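Local coordinates for protein argonaute (Marinitoga piezophila, PDB 5I4A), which uses short 5'-hydroxyl RNA guides to bind complementary single-stranded DNA or RNA and cleaves the target as an endonuclease, at residues G168-I173 / E205-N210; S163-G168 / E217-S222; N128-Y133 / T153-E158; I148-T153 / N231-G236. All coordinates share one frame; numbering follows the deposited sequence.

Contact 1: G168-I173 / E205-N210; sequences GYLYNI and ENYLFN. With nucleotides of chain B.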
# COMPACT_ATOMS: atom_id res chain seq x y z
N GLY A 168 -6.87 -17.75 10.84
CA GLY A 168 -7.75 -16.65 11.16
C GLY A 168 -8.63 -16.16 10.04
O GLY A 168 -9.45 -15.25 10.26
N TYR A 169 -8.51 -16.71 8.84
CA TYR A 169 -9.28 -16.24 7.70
C TYR A 169 -9.73 -17.41 6.84
O TYR A 169 -8.94 -18.31 6.55
CB TYR A 169 -8.47 -15.25 6.85
CG TYR A 169 -8.33 -13.90 7.51
CD1 TYR A 169 -7.27 -13.63 8.37
CD2 TYR A 169 -9.26 -12.89 7.28
CE1 TYR A 169 -7.14 -12.40 8.98
CE2 TYR A 169 -9.13 -11.66 7.88
CZ TYR A 169 -8.07 -11.42 8.73
OH TYR A 169 -7.95 -10.19 9.34
N LEU A 170 -11.00 -17.39 6.45
CA LEU A 170 -11.60 -18.41 5.60
C LEU A 170 -11.78 -17.87 4.19
O LEU A 170 -12.25 -16.74 4.01
CB LEU A 170 -12.95 -18.86 6.15
CG LEU A 170 -12.98 -19.36 7.59
CD1 LEU A 170 -14.40 -19.43 8.10
CD2 LEU A 170 -12.34 -20.73 7.68
N TYR A 171 -11.41 -18.67 3.20
CA TYR A 171 -11.62 -18.33 1.80
C TYR A 171 -12.82 -19.11 1.27
O TYR A 171 -12.87 -20.34 1.40
CB TYR A 171 -10.38 -18.64 0.97
CG TYR A 171 -10.65 -18.75 -0.52
CD1 TYR A 171 -11.10 -17.66 -1.24
CD2 TYR A 171 -10.46 -19.95 -1.19
CE1 TYR A 171 -11.36 -17.75 -2.60
CE2 TYR A 171 -10.71 -20.06 -2.54
CZ TYR A 171 -11.16 -18.96 -3.24
OH TYR A 171 -11.41 -19.06 -4.59
N ASN A 172 -13.78 -18.40 0.69
CA ASN A 172 -14.98 -19.03 0.15
C ASN A 172 -14.72 -19.44 -1.29
O ASN A 172 -14.34 -18.60 -2.13
CB ASN A 172 -16.18 -18.09 0.23
CG ASN A 172 -17.47 -18.75 -0.22
OD1 ASN A 172 -17.74 -18.85 -1.42
ND2 ASN A 172 -18.27 -19.19 0.74
N ILE A 173 -14.94 -20.72 -1.59
CA ILE A 173 -14.67 -21.24 -2.93
C ILE A 173 -15.58 -20.60 -3.97
O ILE A 173 -15.16 -20.37 -5.11
CB ILE A 173 -14.79 -22.78 -2.92
CG1 ILE A 173 -14.51 -23.37 -4.30
CG2 ILE A 173 -16.17 -23.22 -2.45
CD1 ILE A 173 -15.74 -23.66 -5.16
N GLU A 205 -18.80 -26.45 3.96
CA GLU A 205 -17.87 -27.15 3.08
C GLU A 205 -17.31 -26.26 1.98
O GLU A 205 -16.30 -26.63 1.37
CB GLU A 205 -18.55 -28.37 2.46
CG GLU A 205 -19.55 -28.05 1.34
CD GLU A 205 -20.98 -27.94 1.83
OE1 GLU A 205 -21.18 -27.87 3.06
OE2 GLU A 205 -21.90 -27.91 0.99
N ASN A 206 -17.93 -25.11 1.72
CA ASN A 206 -17.43 -24.17 0.73
C ASN A 206 -16.34 -23.25 1.28
O ASN A 206 -15.91 -22.33 0.58
CB ASN A 206 -18.58 -23.32 0.17
CG ASN A 206 -19.46 -24.11 -0.78
OD1 ASN A 206 -19.12 -25.20 -1.21
ND2 ASN A 206 -20.62 -23.54 -1.11
N TYR A 207 -15.89 -23.49 2.51
CA TYR A 207 -14.93 -22.61 3.17
C TYR A 207 -13.64 -23.37 3.44
O TYR A 207 -13.66 -24.47 4.01
CB TYR A 207 -15.51 -22.06 4.48
CG TYR A 207 -16.64 -21.09 4.25
CD1 TYR A 207 -17.89 -21.53 3.85
CD2 TYR A 207 -16.45 -19.72 4.43
CE1 TYR A 207 -18.92 -20.65 3.63
CE2 TYR A 207 -17.49 -18.83 4.22
CZ TYR A 207 -18.72 -19.31 3.82
OH TYR A 207 -19.76 -18.44 3.60
N LEU A 208 -12.52 -22.79 3.01
CA LEU A 208 -11.20 -23.31 3.29
C LEU A 208 -10.41 -22.28 4.08
O LEU A 208 -10.68 -21.08 4.00
CB LEU A 208 -10.45 -23.66 1.99
CG LEU A 208 -11.09 -24.71 1.09
CD1 LEU A 208 -10.24 -24.94 -0.15
CD2 LEU A 208 -11.29 -26.01 1.85
N PHE A 209 -9.43 -22.75 4.84
CA PHE A 209 -8.56 -21.86 5.58
C PHE A 209 -7.47 -21.32 4.65
O PHE A 209 -6.85 -22.08 3.91
CB PHE A 209 -7.93 -22.58 6.77
CG PHE A 209 -8.81 -22.62 7.98
CD1 PHE A 209 -9.03 -21.49 8.73
CD2 PHE A 209 -9.43 -23.80 8.35
CE1 PHE A 209 -9.84 -21.52 9.85
CE2 PHE A 209 -10.25 -23.84 9.47
CZ PHE A 209 -10.46 -22.70 10.21
N ASN A 210 -7.26 -20.01 4.70
CA ASN A 210 -6.24 -19.35 3.90
C ASN A 210 -5.06 -19.00 4.80
O ASN A 210 -5.24 -18.37 5.85
CB ASN A 210 -6.79 -18.09 3.24
CG ASN A 210 -5.81 -17.45 2.28
OD1 ASN A 210 -5.00 -18.14 1.65
ND2 ASN A 210 -5.87 -16.13 2.17
P U B 20 -23.46 -14.87 -5.72
OP1 U B 20 -24.41 -14.15 -4.83
OP2 U B 20 -22.01 -14.86 -5.39
O5' U B 20 -23.93 -16.38 -5.90
C5' U B 20 -24.59 -17.09 -4.86
C4' U B 20 -23.72 -18.17 -4.27
O4' U B 20 -22.46 -17.59 -3.85
C3' U B 20 -24.26 -18.86 -3.03
O3' U B 20 -25.12 -19.96 -3.33
C2' U B 20 -23.01 -19.29 -2.27
O2' U B 20 -22.55 -20.56 -2.72
C1' U B 20 -21.99 -18.23 -2.69
N1 U B 20 -21.69 -17.22 -1.65
C2 U B 20 -22.58 -16.19 -1.36
O2 U B 20 -23.65 -16.03 -1.90
N3 U B 20 -22.16 -15.32 -0.38
C4 U B 20 -20.97 -15.36 0.32
O4 U B 20 -20.75 -14.49 1.17
C5 U B 20 -20.11 -16.44 -0.03
C6 U B 20 -20.49 -17.30 -0.98
P U B 21 -26.70 -19.76 -3.52
OP1 U B 21 -27.36 -21.00 -3.01
OP2 U B 21 -26.94 -19.39 -4.94
O5' U B 21 -27.08 -18.47 -2.66
C5' U B 21 -27.56 -18.58 -1.31
C4' U B 21 -26.61 -19.40 -0.47
O4' U B 21 -25.52 -18.57 -0.00
C3' U B 21 -27.17 -20.13 0.77
O3' U B 21 -27.03 -21.55 0.64
C2' U B 21 -26.28 -19.67 1.93
O2' U B 21 -25.89 -20.71 2.80
C1' U B 21 -25.06 -19.06 1.23
N1 U B 21 -24.45 -17.98 2.02
C2 U B 21 -23.44 -18.35 2.90
O2 U B 21 -23.03 -19.47 3.02
N3 U B 21 -22.89 -17.37 3.67
C4 U B 21 -23.25 -16.05 3.65
O4 U B 21 -22.66 -15.28 4.40
C5 U B 21 -24.30 -15.71 2.74
C6 U B 21 -24.86 -16.66 1.97

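Contact 2: S163-G168 / E217-S222; sequences SAIKSG and EKYGFS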
# COMPACT_ATOMS: atom_id res chain seq x y z
N SER A 163 -10.90 -29.67 9.01
CA SER A 163 -9.47 -29.39 8.86
C SER A 163 -8.80 -29.42 10.22
O SER A 163 -9.19 -28.68 11.13
CB SER A 163 -9.25 -28.04 8.18
OG SER A 163 -7.87 -27.78 8.01
N ALA A 164 -7.78 -30.28 10.36
CA ALA A 164 -7.06 -30.38 11.62
C ALA A 164 -6.41 -29.05 11.99
O ALA A 164 -6.47 -28.62 13.15
CB ALA A 164 -6.01 -31.48 11.54
N ILE A 165 -5.78 -28.39 11.02
CA ILE A 165 -5.15 -27.09 11.23
C ILE A 165 -6.17 -26.00 10.95
O ILE A 165 -7.12 -26.18 10.18
CB ILE A 165 -3.89 -26.95 10.34
CG1 ILE A 165 -3.10 -25.69 10.71
CG2 ILE A 165 -4.28 -26.94 8.87
CD1 ILE A 165 -1.94 -25.40 9.79
N LYS A 166 -5.98 -24.85 11.59
CA LYS A 166 -6.88 -23.72 11.45
C LYS A 166 -6.07 -22.43 11.30
O LYS A 166 -4.86 -22.40 11.52
CB LYS A 166 -7.83 -23.62 12.65
CG LYS A 166 -8.96 -24.63 12.60
CD LYS A 166 -9.37 -25.13 13.97
CE LYS A 166 -10.53 -26.10 13.84
NZ LYS A 166 -10.35 -27.00 12.66
N SER A 167 -6.77 -21.38 10.89
CA SER A 167 -6.17 -20.06 10.70
C SER A 167 -7.21 -19.01 11.07
O SER A 167 -8.30 -19.33 11.55
CB SER A 167 -5.66 -19.89 9.26
OG SER A 167 -6.68 -19.38 8.41
N GLY A 168 -6.87 -17.75 10.84
CA GLY A 168 -7.75 -16.65 11.16
C GLY A 168 -8.63 -16.16 10.04
O GLY A 168 -9.45 -15.25 10.26
N GLU A 217 4.69 -18.69 9.35
CA GLU A 217 5.60 -18.49 10.47
C GLU A 217 4.97 -18.97 11.77
O GLU A 217 5.63 -19.62 12.59
CB GLU A 217 5.99 -17.02 10.59
CG GLU A 217 6.83 -16.47 9.45
CD GLU A 217 7.15 -15.00 9.63
OE1 GLU A 217 8.01 -14.47 8.89
OE2 GLU A 217 6.55 -14.37 10.52
N LYS A 218 3.69 -18.65 11.97
CA LYS A 218 3.04 -18.97 13.23
C LYS A 218 2.89 -20.48 13.41
O LYS A 218 3.18 -21.02 14.49
CB LYS A 218 1.67 -18.29 13.29
CG LYS A 218 0.95 -18.43 14.62
CD LYS A 218 -0.39 -17.73 14.58
CE LYS A 218 -1.15 -17.98 15.87
NZ LYS A 218 -1.12 -19.42 16.22
N TYR A 219 2.46 -21.18 12.37
CA TYR A 219 2.24 -22.62 12.44
C TYR A 219 3.44 -23.43 11.97
O TYR A 219 3.33 -24.65 11.79
CB TYR A 219 0.99 -23.00 11.64
CG TYR A 219 -0.22 -22.19 12.06
CD1 TYR A 219 -0.83 -22.41 13.28
CD2 TYR A 219 -0.73 -21.20 11.24
CE1 TYR A 219 -1.93 -21.67 13.67
CE2 TYR A 219 -1.83 -20.45 11.62
CZ TYR A 219 -2.42 -20.69 12.84
OH TYR A 219 -3.52 -19.95 13.22
N GLY A 220 4.59 -22.78 11.75
CA GLY A 220 5.84 -23.50 11.61
C GLY A 220 6.10 -24.15 10.27
O GLY A 220 6.80 -25.17 10.21
N PHE A 221 5.57 -23.59 9.18
CA PHE A 221 5.91 -24.08 7.85
C PHE A 221 6.34 -22.96 6.91
O PHE A 221 6.29 -23.13 5.69
CB PHE A 221 4.76 -24.89 7.25
CG PHE A 221 3.48 -24.11 7.08
CD1 PHE A 221 2.55 -24.04 8.10
CD2 PHE A 221 3.19 -23.48 5.88
CE1 PHE A 221 1.37 -23.34 7.94
CE2 PHE A 221 2.01 -22.79 5.71
CZ PHE A 221 1.09 -22.71 6.74
N SER A 222 6.79 -21.82 7.46
CA SER A 222 7.24 -20.71 6.63
C SER A 222 8.51 -21.03 5.85
O SER A 222 8.77 -20.39 4.82
CB SER A 222 7.47 -19.47 7.49
OG SER A 222 8.30 -19.77 8.60

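Contact 3: N128-Y133 / T153-E158; sequences NAHLTY and TFLSKE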
# COMPACT_ATOMS: atom_id res chain seq x y z
N ASN A 128 -2.35 -27.14 1.54
CA ASN A 128 -2.18 -27.27 0.10
C ASN A 128 -1.57 -25.99 -0.47
O ASN A 128 -2.02 -24.89 -0.14
CB ASN A 128 -3.51 -27.56 -0.59
CG ASN A 128 -3.81 -29.04 -0.69
OD1 ASN A 128 -4.96 -29.46 -0.53
ND2 ASN A 128 -2.79 -29.84 -0.97
N ALA A 129 -0.56 -26.15 -1.32
CA ALA A 129 0.06 -25.03 -2.02
C ALA A 129 -0.50 -25.02 -3.44
O ALA A 129 -0.13 -25.84 -4.28
CB ALA A 129 1.58 -25.16 -2.02
N HIS A 130 -1.40 -24.07 -3.71
CA HIS A 130 -2.03 -23.94 -5.01
C HIS A 130 -1.28 -22.92 -5.85
O HIS A 130 -1.16 -21.76 -5.46
CB HIS A 130 -3.49 -23.52 -4.86
CG HIS A 130 -4.34 -24.49 -4.11
ND1 HIS A 130 -5.24 -25.33 -4.73
CD2 HIS A 130 -4.45 -24.74 -2.78
CE1 HIS A 130 -5.86 -26.07 -3.82
NE2 HIS A 130 -5.40 -25.73 -2.63
N LEU A 131 -0.77 -23.36 -7.00
CA LEU A 131 -0.23 -22.42 -7.97
C LEU A 131 -1.33 -21.44 -8.38
O LEU A 131 -2.44 -21.84 -8.71
CB LEU A 131 0.31 -23.16 -9.19
CG LEU A 131 0.74 -22.36 -10.43
CD1 LEU A 131 1.74 -21.27 -10.08
CD2 LEU A 131 1.32 -23.30 -11.48
N THR A 132 -1.01 -20.15 -8.32
CA THR A 132 -2.00 -19.10 -8.53
C THR A 132 -1.47 -18.11 -9.56
O THR A 132 -0.27 -17.87 -9.66
CB THR A 132 -2.34 -18.38 -7.20
OG1 THR A 132 -2.77 -19.35 -6.24
CG2 THR A 132 -3.43 -17.35 -7.39
N TYR A 133 -2.39 -17.55 -10.34
CA TYR A 133 -2.08 -16.51 -11.31
C TYR A 133 -3.01 -15.32 -11.09
O TYR A 133 -4.23 -15.48 -11.09
CB TYR A 133 -2.22 -17.02 -12.75
CG TYR A 133 -1.11 -17.96 -13.18
CD1 TYR A 133 0.14 -17.46 -13.54
CD2 TYR A 133 -1.32 -19.33 -13.25
CE1 TYR A 133 1.15 -18.31 -13.94
CE2 TYR A 133 -0.31 -20.18 -13.66
CZ TYR A 133 0.92 -19.67 -14.00
OH TYR A 133 1.93 -20.51 -14.41
N THR A 153 -1.06 -19.64 -3.43
CA THR A 153 -2.10 -19.57 -2.41
C THR A 153 -2.02 -20.83 -1.57
O THR A 153 -2.04 -21.94 -2.12
CB THR A 153 -3.49 -19.42 -3.03
OG1 THR A 153 -3.45 -18.44 -4.07
CG2 THR A 153 -4.49 -18.99 -1.98
N PHE A 154 -1.93 -20.67 -0.26
CA PHE A 154 -1.83 -21.79 0.66
C PHE A 154 -3.16 -21.94 1.38
O PHE A 154 -3.58 -21.05 2.13
CB PHE A 154 -0.68 -21.57 1.64
CG PHE A 154 0.64 -21.33 0.96
CD1 PHE A 154 1.41 -22.39 0.52
CD2 PHE A 154 1.09 -20.04 0.72
CE1 PHE A 154 2.62 -22.17 -0.12
CE2 PHE A 154 2.29 -19.82 0.08
CZ PHE A 154 3.06 -20.88 -0.34
N LEU A 155 -3.83 -23.07 1.14
CA LEU A 155 -5.16 -23.32 1.65
C LEU A 155 -5.19 -24.65 2.38
O LEU A 155 -4.39 -25.55 2.10
CB LEU A 155 -6.21 -23.33 0.53
CG LEU A 155 -6.34 -22.09 -0.35
CD1 LEU A 155 -7.20 -22.39 -1.56
CD2 LEU A 155 -6.92 -20.92 0.43
N SER A 156 -6.13 -24.78 3.32
CA SER A 156 -6.33 -26.05 3.99
C SER A 156 -6.81 -27.10 2.99
O SER A 156 -7.64 -26.81 2.12
CB SER A 156 -7.33 -25.91 5.13
OG SER A 156 -8.62 -25.59 4.63
N LYS A 157 -6.28 -28.31 3.11
CA LYS A 157 -6.67 -29.39 2.21
C LYS A 157 -8.13 -29.78 2.40
O LYS A 157 -8.79 -30.21 1.45
CB LYS A 157 -5.75 -30.59 2.43
CG LYS A 157 -6.04 -31.79 1.54
CD LYS A 157 -5.05 -32.91 1.84
CE LYS A 157 -5.34 -34.14 0.99
NZ LYS A 157 -4.34 -35.21 1.26
N GLU A 158 -8.65 -29.64 3.62
CA GLU A 158 -10.01 -30.01 3.96
C GLU A 158 -10.81 -28.76 4.31
O GLU A 158 -10.24 -27.73 4.70
CB GLU A 158 -10.02 -30.98 5.15
CG GLU A 158 -9.03 -32.14 5.01
CD GLU A 158 -9.54 -33.25 4.11
OE1 GLU A 158 -10.53 -33.92 4.49
OE2 GLU A 158 -8.96 -33.46 3.02
O HOH W 1 -6.87 -27.12 -1.01

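Contact 4: I148-T153 / N231-G236; sequences ILPKFT and NKVFEG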
# COMPACT_ATOMS: atom_id res chain seq x y z
N ILE A 148 0.34 -11.26 -16.24
CA ILE A 148 0.11 -12.57 -15.65
C ILE A 148 1.18 -12.76 -14.58
O ILE A 148 2.34 -13.02 -14.90
CB ILE A 148 0.16 -13.69 -16.69
CG1 ILE A 148 -0.86 -13.45 -17.80
CG2 ILE A 148 -0.10 -15.04 -16.03
CD1 ILE A 148 -0.84 -14.52 -18.89
N LEU A 149 0.79 -12.62 -13.32
CA LEU A 149 1.74 -12.72 -12.22
C LEU A 149 1.60 -14.08 -11.55
O LEU A 149 0.61 -14.31 -10.84
CB LEU A 149 1.50 -11.61 -11.20
CG LEU A 149 2.46 -11.64 -10.01
CD1 LEU A 149 3.85 -11.20 -10.44
CD2 LEU A 149 1.95 -10.78 -8.87
N PRO A 150 2.54 -15.00 -11.76
CA PRO A 150 2.51 -16.25 -10.99
C PRO A 150 2.74 -15.97 -9.51
O PRO A 150 3.57 -15.13 -9.13
CB PRO A 150 3.66 -17.07 -11.60
CG PRO A 150 4.54 -16.06 -12.25
CD PRO A 150 3.63 -14.98 -12.74
N LYS A 151 1.98 -16.66 -8.67
CA LYS A 151 2.13 -16.56 -7.22
C LYS A 151 1.61 -17.86 -6.62
O LYS A 151 1.40 -18.86 -7.32
CB LYS A 151 1.40 -15.33 -6.67
CG LYS A 151 -0.11 -15.44 -6.66
CD LYS A 151 -0.75 -14.42 -5.73
CE LYS A 151 -0.80 -13.04 -6.35
NZ LYS A 151 -1.73 -12.15 -5.60
N PHE A 152 1.39 -17.86 -5.31
CA PHE A 152 0.95 -19.05 -4.61
C PHE A 152 -0.12 -18.71 -3.59
O PHE A 152 -0.11 -17.64 -2.98
CB PHE A 152 2.12 -19.77 -3.93
CG PHE A 152 2.86 -20.70 -4.83
CD1 PHE A 152 2.43 -22.01 -4.99
CD2 PHE A 152 3.96 -20.26 -5.55
CE1 PHE A 152 3.10 -22.87 -5.84
CE2 PHE A 152 4.63 -21.12 -6.40
CZ PHE A 152 4.20 -22.43 -6.54
N THR A 153 -1.06 -19.64 -3.43
CA THR A 153 -2.10 -19.57 -2.41
C THR A 153 -2.02 -20.83 -1.57
O THR A 153 -2.04 -21.94 -2.12
CB THR A 153 -3.49 -19.42 -3.03
OG1 THR A 153 -3.45 -18.44 -4.07
CG2 THR A 153 -4.49 -18.99 -1.98
N ASN A 231 12.64 -20.23 -5.79
CA ASN A 231 13.02 -20.80 -7.08
C ASN A 231 11.93 -21.72 -7.61
O ASN A 231 12.22 -22.71 -8.30
CB ASN A 231 14.36 -21.54 -6.98
CG ASN A 231 15.45 -20.69 -6.34
OD1 ASN A 231 15.81 -20.89 -5.18
ND2 ASN A 231 15.97 -19.74 -7.11
N LYS A 232 10.66 -21.43 -7.30
CA LYS A 232 9.53 -22.14 -7.88
C LYS A 232 8.46 -21.19 -8.39
O LYS A 232 7.40 -21.65 -8.83
CB LYS A 232 8.93 -23.13 -6.88
CG LYS A 232 8.26 -24.36 -7.49
CD LYS A 232 7.85 -25.32 -6.40
CE LYS A 232 7.52 -26.68 -6.97
NZ LYS A 232 7.44 -27.72 -5.91
N VAL A 233 8.71 -19.87 -8.34
CA VAL A 233 7.84 -18.91 -9.02
C VAL A 233 8.31 -18.68 -10.46
O VAL A 233 7.49 -18.45 -11.35
CB VAL A 233 7.80 -17.59 -8.23
CG1 VAL A 233 7.08 -16.49 -9.02
CG2 VAL A 233 7.14 -17.79 -6.88
N PHE A 234 9.63 -18.76 -10.70
CA PHE A 234 10.13 -18.67 -12.07
C PHE A 234 9.55 -19.77 -12.94
O PHE A 234 9.27 -19.56 -14.12
CB PHE A 234 11.66 -18.73 -12.07
CG PHE A 234 12.25 -18.93 -13.45
CD1 PHE A 234 12.36 -17.86 -14.33
CD2 PHE A 234 12.70 -20.17 -13.86
CE1 PHE A 234 12.90 -18.04 -15.59
CE2 PHE A 234 13.24 -20.35 -15.12
CZ PHE A 234 13.34 -19.28 -15.98
N GLU A 235 9.37 -20.97 -12.37
CA GLU A 235 8.67 -22.02 -13.10
C GLU A 235 7.23 -21.62 -13.38
O GLU A 235 6.63 -22.07 -14.36
CB GLU A 235 8.72 -23.33 -12.32
CG GLU A 235 8.34 -24.55 -13.16
CD GLU A 235 8.15 -25.80 -12.32
OE1 GLU A 235 7.87 -25.67 -11.11
OE2 GLU A 235 8.29 -26.91 -12.88
N GLY A 236 6.65 -20.76 -12.53
CA GLY A 236 5.32 -20.25 -12.80
C GLY A 236 5.29 -19.32 -14.00
O GLY A 236 4.37 -19.39 -14.82

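Contact 1: G168-I173 / E205-N210
Leu170, Tyr207 and Tyr171 bury the most surface where strand 169-172 of the PAZ domain runs antiparallel to strand 207-210. Leu170, with CG beside its own backbone N, lies alongside Phe209 and sets CD2 over one face of that ring, a CH-pi contact 3.6 Å from CD2 to the ring centroid. Its CB meets the edge of the Tyr207 ring at CD2. Over one face of Tyr207 comes Asn172 ND2, 3.1 Å from CZ, with the amide almost perpendicular to the ring (86°); Asn172 OD1 is held by the backbone N of Ser175. The phenol reaches the guide RNA: N3 of U21 of chain B gives a weak hydrogen bond to Tyr207 OH (3.3 Å), while Asn172 OD1 lies 3.2 Å from C6 of U20 of chain B. An alanine in place of Tyr207 would remove the ring under the Asn172 amide and would probably loosen the hold on U21. Tyr171 contributes mainly through its backbone, its N donating to Leu208 O at 2.6 Å and its O accepting from Leu208 N at 3.0 Å. Its side chain turns to the other face of the sheet, where OH bonds to Phe106 O. Strand 188-192 packs on Leu170 and Tyr207, strand 105-107 covers Tyr171, and strand 143-156 continues the sheet beyond strand 207-211.

Contact 2: S163-G168 / E217-S222
Apolar contacts, led by the tip of Ile165, make one half of this small interface between the loop before strand 169-172 of the PAZ domain and the end of helix 213-218 in linker L2. Ile165 is extended, CG1 anti to the backbone N (chi1 -171°) and CD1 anti beyond it, so the terminal methyl reaches across to two aromatic residues. CD1 lies 4.2 Å from Tyr219 CB and 4.3 Å from Phe221 CE1. Phe221, at the N-cap position of the next helix, also packs on Leu121 and Ser123.

The other half sets the Tyr219 phenol against backbone. Lys166 O approaches the hydroxyl end of the ring, 3.3 Å from Tyr219 CZ, and Ser167 CA lies 3.7 Å from Tyr219 OH. Ser167 OG itself is engaged with Asn210 O of strand 207-211. An alanine in place of Tyr219 would remove the phenol that meets Lys166 O and Ser167 CA and would probably leave little beyond the contacts of Ile165 CD1 with the remaining CB and with Phe221.

Apolar contacts of a methyl tip and a phenol laid against backbone atoms thus make a small, loosely fitted junction between this PAZ loop and the start of linker L2.

Contact 3: N128-Y133 / T153-E158
This is an antiparallel beta-hairpin pairing, between strands 127-140 and 143-156 of linker L1, at the end where the second strand passes into the PAZ domain. Four backbone hydrogen bonds join residues 128-130 to 153-155. Asn128 and Leu155 form one hydrogen-bonded pair, with Asn128 N donating to Leu155 O at 2.6 Å, and His130 and Thr153 form the other, His130 N reaching Thr153 O at 2.7 Å; Ala129 and Phe154 are the non-hydrogen-bonded pair between them.

On the face that carries His130 and Leu155, the two side chains cross at about a right angle, and Leu155 CD1 comes over one face of the imidazole, 4.1 Å from its centroid. The ring is fixed at both nitrogens: ND1 is hydrogen-bonded to Ser114 O of the neighbouring strand 111-120, and NE2 to a water at 2.6 Å. That water also donates to Asn128 OD1 and Ser156 O, bridging the two strands at the end where 143-156 leads into the PAZ domain. Asn128 OD1 lies against the chain of Lys157, 3.3 Å from its CB. On the opposite face, Ala129 CB touches Phe154 CE1.

Toward the turn of the hairpin, Thr132 and Thr153 both place OG1 beside their own backbone N; the side chains cross obliquely and their hydroxyls meet in a very short hydrogen bond, 2.4 Å between Thr132 OG1 and Thr153 OG1.

Contact 4: I148-T153 / N231-G236
Linker L1 meets linker L2 here: strand 143-156, the second strand of the L1 hairpin, packs against the loop and first turn of helix 234-238. No hydrogen bond crosses the contact, which rests on apolar side chains and backbone. Pro150 and Phe152 carry the strand side; the Pro150 ring is directed at the helix start, where CB lies 3.7 Å from Gly236 C. So close an approach depends on the glycine, since a beta carbon at Gly236 would sit only 2.7 Å from Pro150 CB and clash.

Val233 divides its two methyls between two partners. CG1, anti to the backbone N (chi1 172°), faces Pro150, 4.1 Å from Pro150 CG and 3.8 Å from Pro150 O. CG2, beside the backbone N, turns to Phe152, whose CE2 is 4.2 Å away; the two side chains slide past each other in opposite directions. The Phe152 ring presents its edge, with Lys232 O in the ring plane 3.7 Å from CE2.

Strand 127-140 flanks the site through Tyr133, which packs on Pro150 and hydrogen-bonds Gly236 O. Phe119 of strand 111-120 touches Phe152 and makes a cation-pi pair with Lys232, so helix 234-238 and the loop before it rest on three neighbouring strands of the sheet.

From the N terminus, contact 3 closes first, folding linker L1 into its hairpin at the border with the PAZ domain. Contact 1 then closes a loop of about thirty residues within PAZ. It is nested inside the longer loop closed by contact 2, which joins PAZ to the start of linker L2, and both lie within the span of contact 4, which brings L2 back to the L1 hairpin. Contacts 3 and 4 cross along the chain and share Thr153. Strand 143-156 carries both and pairs with strand 207-211 of contact 1, through Phe209 O and Ser156 N, so one sheet ties L1 to PAZ while contacts 2 and 4 fasten L2 to them.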